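Local atomic coordinates of Non-structural protein 2 (Human rotavirus C, PDB entry 2GU0), a protein that forms a homooctamer that probably takes part in replicating and packaging the viral RNA genome, binding single-stranded RNA and hydrolysing nucleoside and RNA 5'-triphosphates. Residues Y205-F210 with T294-T299; R221-V226 with A260-G265. All blocks are in the same frame, centred on the assembly; numbering follows the deposited sequence.

How the contacts relate
The two contacts are neighbours in the C-terminal half of the chain, their centres 13 Å apart, and residues 221-226 and 260-265 of contact 2 both fall in the sequence between the two helices of contact 1. They meet at two points: I206 CD1 rests on F261 CB at 3.9 Å, and F210 CD2 on L225 CD1 at 3.6 Å. Helix 196-209 thus uses R207 to touch helix 293-307 and the neighbouring I206 to touch contact 2. Only contact 2 reaches the predicted nucleotide site: it contains H222 and R224, and W223 lies about 6 Å from K185, side chain to side chain. Contact 1 lies away from that site.

Contact 1 (Y205-F210 with T294-T299); sequences YIRYNF and TVRTAT
Helix 205-209 and helix 294-299 pass each other at a slant, their axes 9.1 Å apart at closest approach and crossing at -56°, with R207 reaching across to V295, R296 and T299. The aliphatic part of the arginine does most of the touching. Its CD sits 3.5 Å from V295 CG1 and, equally, 3.5 Å from T299 CG2, so the two methyls, one helical turn apart, both pack on the same methylene. R207 is bent at chi2, which sets CD against these methyls, and again at chi3, which turns the guanidinium toward R296; R207 NH1 lies 3.6 Å from R296 CG. This too is a van der Waals contact: the two guanidinium planes are turned 39° apart, and the like-charged R207 NH1 and R296 NE stay 4.9 Å from each other. On T299, a chi1 of 69° sends OG1 back along its own helix to R296 O, a 2.8 Å hydrogen bond that satisfies the hydroxyl while CG2 faces the arginine. The pairing joins two helices of the C-terminal, HIT-related part of the protein: 196-209, which precedes strand 213-216 of the five-stranded sheet, and the C-terminal helix 293-307. Y208 extends the packing further along the latter, onto I302, E303 and L306. N209 folds back at the end of the first helix, its ND2 bonding to Y205 O at 3.0 Å, so this carbonyl accepts from both the side chain and the backbone N of N209. A second subunit of the octamer closes in here: its R296 packs on both R207 and R296, and its N211 ND2 hydrogen-bonds to Y208 O.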
loop_
_atom_site.group_PDB
_atom_site.type_symbol
_atom_site.label_atom_id
_atom_site.label_comp_id
_atom_site.label_asym_id
_atom_site.label_seq_id
_atom_site.Cartn_x
_atom_site.Cartn_y
_atom_site.Cartn_z
ATOM N N TYR A 205 18.507 15.346 -42.864
ATOM C CA TYR A 205 18.336 14.682 -41.583
ATOM C C TYR A 205 16.878 14.370 -41.300
ATOM O O TYR A 205 16.558 13.250 -40.916
ATOM C CB TYR A 205 18.876 15.519 -40.422
ATOM C CG TYR A 205 18.679 14.827 -39.093
ATOM C CD1 TYR A 205 19.602 13.904 -38.624
ATOM C CD2 TYR A 205 17.506 15.015 -38.352
ATOM C CE1 TYR A 205 19.363 13.173 -37.451
ATOM C CE2 TYR A 205 17.254 14.288 -37.182
ATOM C CZ TYR A 205 18.184 13.371 -36.743
ATOM O OH TYR A 205 17.934 12.636 -35.616
ATOM N N ILE A 206 15.988 15.341 -41.471
ATOM C CA ILE A 206 14.586 15.069 -41.177
ATOM C C ILE A 206 13.879 14.245 -42.245
ATOM O O ILE A 206 12.819 13.672 -41.990
ATOM C CB ILE A 206 13.762 16.362 -40.917
ATOM C CG1 ILE A 206 13.860 17.308 -42.110
ATOM C CG2 ILE A 206 14.234 17.036 -39.631
ATOM C CD1 ILE A 206 13.026 18.557 -41.944
ATOM N N ARG A 207 14.452 14.172 -43.441
ATOM C CA ARG A 207 13.810 13.376 -44.476
ATOM C C ARG A 207 13.911 11.919 -44.089
ATOM O O ARG A 207 12.951 11.166 -44.226
ATOM C CB ARG A 207 14.465 13.580 -45.831
ATOM C CG ARG A 207 13.872 14.698 -46.652
ATOM C CD ARG A 207 13.884 14.330 -48.131
ATOM N NE ARG A 207 12.584 13.832 -48.575
ATOM C CZ ARG A 207 12.394 13.061 -49.640
ATOM N NH1 ARG A 207 13.424 12.679 -50.388
ATOM N NH2 ARG A 207 11.164 12.679 -49.962
ATOM N N TYR A 208 15.075 11.528 -43.583
ATOM C CA TYR A 208 15.291 10.149 -43.176
ATOM C C TYR A 208 14.727 9.816 -41.779
ATOM O O TYR A 208 14.202 8.721 -41.566
ATOM C CB TYR A 208 16.789 9.824 -43.243
ATOM C CG TYR A 208 17.122 8.417 -42.824
ATOM C CD1 TYR A 208 16.868 7.336 -43.666
ATOM C CD2 TYR A 208 17.650 8.160 -41.564
ATOM C CE1 TYR A 208 17.131 6.028 -43.257
ATOM C CE2 TYR A 208 17.916 6.864 -41.147
ATOM C CZ TYR A 208 17.653 5.801 -41.992
ATOM O OH TYR A 208 17.905 4.518 -41.557
ATOM N N ASN A 209 14.809 10.759 -40.841
ATOM C CA ASN A 209 14.315 10.537 -39.472
ATOM C C ASN A 209 12.834 10.838 -39.212
ATOM O O ASN A 209 12.280 10.393 -38.209
ATOM C CB ASN A 209 15.161 11.331 -38.482
ATOM C CG ASN A 209 16.515 10.722 -38.277
ATOM O OD1 ASN A 209 16.658 9.751 -37.524
ATOM N ND2 ASN A 209 17.528 11.263 -38.962
ATOM N N PHE A 210 12.208 11.609 -40.097
ATOM C CA PHE A 210 10.800 11.966 -39.968
ATOM C C PHE A 210 10.208 11.958 -41.368
ATOM O O PHE A 210 9.649 12.959 -41.810
ATOM C CB PHE A 210 10.643 13.373 -39.385
ATOM C CG PHE A 210 11.278 13.559 -38.037
ATOM C CD1 PHE A 210 12.661 13.665 -37.912
ATOM C CD2 PHE A 210 10.495 13.612 -36.888
ATOM C CE1 PHE A 210 13.256 13.821 -36.666
ATOM C CE2 PHE A 210 11.083 13.766 -35.635
ATOM C CZ PHE A 210 12.470 13.871 -35.526
ATOM N N THR A 294 19.159 17.478 -54.487
ATOM C CA THR A 294 20.326 17.651 -53.625
ATOM C C THR A 294 19.958 17.075 -52.274
ATOM O O THR A 294 20.804 16.557 -51.550
ATOM C CB THR A 294 20.678 19.127 -53.417
ATOM O OG1 THR A 294 21.018 19.715 -54.676
ATOM C CG2 THR A 294 21.852 19.261 -52.459
ATOM N N VAL A 295 18.677 17.179 -51.947
ATOM C CA VAL A 295 18.161 16.664 -50.693
ATOM C C VAL A 295 17.932 15.150 -50.749
ATOM O O VAL A 295 18.276 14.434 -49.805
ATOM C CB VAL A 295 16.861 17.397 -50.310
ATOM C CG1 VAL A 295 16.188 16.713 -49.134
ATOM C CG2 VAL A 295 17.194 18.833 -49.957
ATOM N N ARG A 296 17.359 14.660 -51.847
ATOM C CA ARG A 296 17.133 13.225 -51.985
ATOM C C ARG A 296 18.477 12.511 -51.892
ATOM O O ARG A 296 18.644 11.569 -51.112
ATOM C CB ARG A 296 16.498 12.896 -53.330
ATOM C CG ARG A 296 15.064 13.321 -53.493
ATOM C CD ARG A 296 14.675 13.140 -54.940
ATOM N NE ARG A 296 13.289 13.503 -55.203
ATOM C CZ ARG A 296 12.773 13.620 -56.424
ATOM N NH1 ARG A 296 13.539 13.407 -57.488
ATOM N NH2 ARG A 296 11.492 13.940 -56.582
ATOM N N THR A 297 19.430 12.970 -52.701
ATOM C CA THR A 297 20.778 12.401 -52.730
ATOM C C THR A 297 21.369 12.435 -51.329
ATOM O O THR A 297 22.013 11.483 -50.887
ATOM C CB THR A 297 21.715 13.201 -53.692
ATOM O OG1 THR A 297 21.355 12.933 -55.054
ATOM C CG2 THR A 297 23.181 12.828 -53.472
ATOM N N ALA A 298 21.141 13.546 -50.639
ATOM C CA ALA A 298 21.650 13.714 -49.294
ATOM C C ALA A 298 20.986 12.731 -48.330
ATOM O O ALA A 298 21.643 12.225 -47.419
ATOM C CB ALA A 298 21.435 15.149 -48.829
ATOM N N THR A 299 19.700 12.443 -48.528
ATOM C CA THR A 299 19.021 11.510 -47.636
ATOM C C THR A 299 19.376 10.045 -47.929
ATOM O O THR A 299 19.465 9.234 -47.009
ATOM C CB THR A 299 17.484 11.702 -47.666
ATOM O OG1 THR A 299 16.964 11.284 -48.926
ATOM C CG2 THR A 299 17.140 13.149 -47.464
#

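Contact 2 (R221-V226 with A260-G265); sequences RHWRLV and AFVHPG
F261 points the edge of its ring at the face of W223, a T-shaped pair with centroids 5.0 Å apart (taking the five-membered ring of the indole) and planes at 81°. The leading atom is F261 CZ, which comes down over the middle of the indole, 3.5 Å from W223 CD2 and 3.6 Å from W223 CE3. With chi1 at 65°, the phenyl group swings between its own backbone N and carbonyl carbon, which brings the far end of the ring to the tryptophan. V262 fills in next to it: CG2 touches the pyrrole side of the indole, 3.9 Å from both W223 CD1 and W223 NE1. The buried indole N-H has a weak hydrogen bond to D256 O, and the carbonyl carbon of R221 lies over the rim of the ring's opposite face. W223 leaves its strand on the side facing 260-265, whereas H222, the predicted catalytic residue, and R224, a predicted ATP ligand, project from the other side. The pair thus sits on the strand face turned away from the predicted nucleotide site, in a domain of the HIT clan. Around it, F261 also meets F164 of strand 164-170 and, edge to face, F202 of helix 196-209, and strand 222-227 runs between strands 182-188 and 213-216, while H263 N-caps helix 264-275 through ND1 to W266 N and bonds by its backbone to A215.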
loop_
_atom_site.group_PDB
_atom_site.type_symbol
_atom_site.label_atom_id
_atom_site.label_comp_id
_atom_site.label_asym_id
_atom_site.label_seq_id
_atom_site.Cartn_x
_atom_site.Cartn_y
_atom_site.Cartn_z
ATOM N N ARG A 221 9.446 32.311 -37.249
ATOM C CA ARG A 221 10.717 31.637 -37.504
ATOM C C ARG A 221 10.913 30.392 -36.641
ATOM O O ARG A 221 11.897 30.273 -35.910
ATOM C CB ARG A 221 11.894 32.588 -37.299
ATOM C CG ARG A 221 11.987 33.697 -38.332
ATOM C CD ARG A 221 13.158 34.618 -38.025
ATOM N NE ARG A 221 14.435 33.943 -38.227
ATOM C CZ ARG A 221 15.604 34.399 -37.789
ATOM N NH1 ARG A 221 15.670 35.541 -37.113
ATOM N NH2 ARG A 221 16.713 33.712 -38.038
ATOM N N HIS A 222 9.947 29.484 -36.712
ATOM C CA HIS A 222 9.997 28.214 -36.005
ATOM C C HIS A 222 9.112 27.295 -36.838
ATOM O O HIS A 222 8.243 27.762 -37.571
ATOM C CB HIS A 222 9.527 28.342 -34.539
ATOM C CG HIS A 222 8.042 28.404 -34.355
ATOM N ND1 HIS A 222 7.391 29.552 -33.957
ATOM C CD2 HIS A 222 7.089 27.447 -34.455
ATOM C CE1 HIS A 222 6.102 29.298 -33.815
ATOM N NE2 HIS A 222 5.891 28.027 -34.110
ATOM N N TRP A 223 9.333 25.992 -36.749
ATOM C CA TRP A 223 8.585 25.066 -37.590
ATOM C C TRP A 223 7.955 23.866 -36.906
ATOM O O TRP A 223 8.428 23.384 -35.880
ATOM C CB TRP A 223 9.507 24.597 -38.718
ATOM C CG TRP A 223 10.142 25.743 -39.421
ATOM C CD1 TRP A 223 9.665 26.391 -40.513
ATOM C CD2 TRP A 223 11.304 26.462 -39.005
ATOM N NE1 TRP A 223 10.451 27.475 -40.805
ATOM C CE2 TRP A 223 11.466 27.543 -39.893
ATOM C CE3 TRP A 223 12.222 26.302 -37.959
ATOM C CZ2 TRP A 223 12.509 28.468 -39.773
ATOM C CZ3 TRP A 223 13.263 27.223 -37.834
ATOM C CH2 TRP A 223 13.397 28.297 -38.739
ATOM N N ARG A 224 6.876 23.378 -37.500
ATOM C CA ARG A 224 6.181 22.227 -36.957
ATOM C C ARG A 224 6.213 21.043 -37.932
ATOM O O ARG A 224 5.840 21.171 -39.094
ATOM C CB ARG A 224 4.730 22.613 -36.617
ATOM C CG ARG A 224 4.000 21.582 -35.760
ATOM C CD ARG A 224 2.694 22.120 -35.188
ATOM N NE ARG A 224 2.927 23.160 -34.192
ATOM C CZ ARG A 224 2.517 23.099 -32.923
ATOM N NH1 ARG A 224 1.848 22.037 -32.477
ATOM N NH2 ARG A 224 2.766 24.118 -32.101
ATOM N N LEU A 225 6.698 19.902 -37.454
ATOM C CA LEU A 225 6.742 18.682 -38.253
ATOM C C LEU A 225 5.364 18.055 -38.089
ATOM O O LEU A 225 5.002 17.646 -36.985
ATOM C CB LEU A 225 7.814 17.720 -37.725
ATOM C CG LEU A 225 9.260 18.113 -38.031
ATOM C CD1 LEU A 225 10.210 17.224 -37.275
ATOM C CD2 LEU A 225 9.512 18.006 -39.520
ATOM N N VAL A 226 4.594 17.998 -39.173
ATOM C CA VAL A 226 3.251 17.439 -39.117
ATOM C C VAL A 226 3.106 16.242 -40.036
ATOM O O VAL A 226 3.891 16.073 -40.966
ATOM C CB VAL A 226 2.201 18.501 -39.491
ATOM C CG1 VAL A 226 2.295 19.666 -38.527
ATOM C CG2 VAL A 226 2.420 18.994 -40.917
ATOM N N ALA A 260 15.800 25.812 -46.310
ATOM C CA ALA A 260 15.904 24.680 -47.215
ATOM C C ALA A 260 15.086 23.444 -46.865
ATOM O O ALA A 260 14.720 22.679 -47.751
ATOM C CB ALA A 260 17.361 24.291 -47.354
ATOM N N PHE A 261 14.799 23.246 -45.583
ATOM C CA PHE A 261 14.077 22.059 -45.147
ATOM C C PHE A 261 12.566 22.166 -45.142
ATOM O O PHE A 261 11.882 21.168 -44.915
ATOM C CB PHE A 261 14.573 21.638 -43.760
ATOM C CG PHE A 261 14.285 22.641 -42.683
ATOM C CD1 PHE A 261 13.065 22.632 -42.016
ATOM C CD2 PHE A 261 15.226 23.620 -42.358
ATOM C CE1 PHE A 261 12.779 23.578 -41.051
ATOM C CE2 PHE A 261 14.952 24.580 -41.386
ATOM C CZ PHE A 261 13.725 24.560 -40.731
ATOM N N VAL A 262 12.031 23.357 -45.392
ATOM C CA VAL A 262 10.584 23.516 -45.394
ATOM C C VAL A 262 9.974 22.752 -46.555
ATOM O O VAL A 262 10.464 22.816 -47.676
ATOM C CB VAL A 262 10.179 24.989 -45.490
ATOM C CG1 VAL A 262 8.671 25.107 -45.645
ATOM C CG2 VAL A 262 10.636 25.720 -44.243
ATOM N N HIS A 263 8.905 22.020 -46.270
ATOM C CA HIS A 263 8.218 21.218 -47.274
ATOM C C HIS A 263 7.848 22.023 -48.523
ATOM O O HIS A 263 6.976 22.897 -48.477
ATOM C CB HIS A 263 6.966 20.610 -46.658
ATOM C CG HIS A 263 6.189 19.762 -47.604
ATOM N ND1 HIS A 263 5.610 20.269 -48.744
ATOM C CD2 HIS A 263 5.909 18.440 -47.591
ATOM C CE1 HIS A 263 5.006 19.293 -49.395
ATOM N NE2 HIS A 263 5.172 18.173 -48.717
ATOM N N PRO A 264 8.484 21.706 -49.667
ATOM C CA PRO A 264 8.275 22.369 -50.963
ATOM C C PRO A 264 6.822 22.651 -51.317
ATOM O O PRO A 264 6.471 23.771 -51.691
ATOM C CB PRO A 264 8.938 21.411 -51.951
ATOM C CG PRO A 264 10.049 20.839 -51.145
ATOM C CD PRO A 264 9.347 20.524 -49.836
ATOM N N GLY A 265 5.985 21.625 -51.205
ATOM C CA GLY A 265 4.577 21.789 -51.511
ATOM C C GLY A 265 4.013 22.961 -50.738
ATOM O O GLY A 265 3.353 23.835 -51.302
#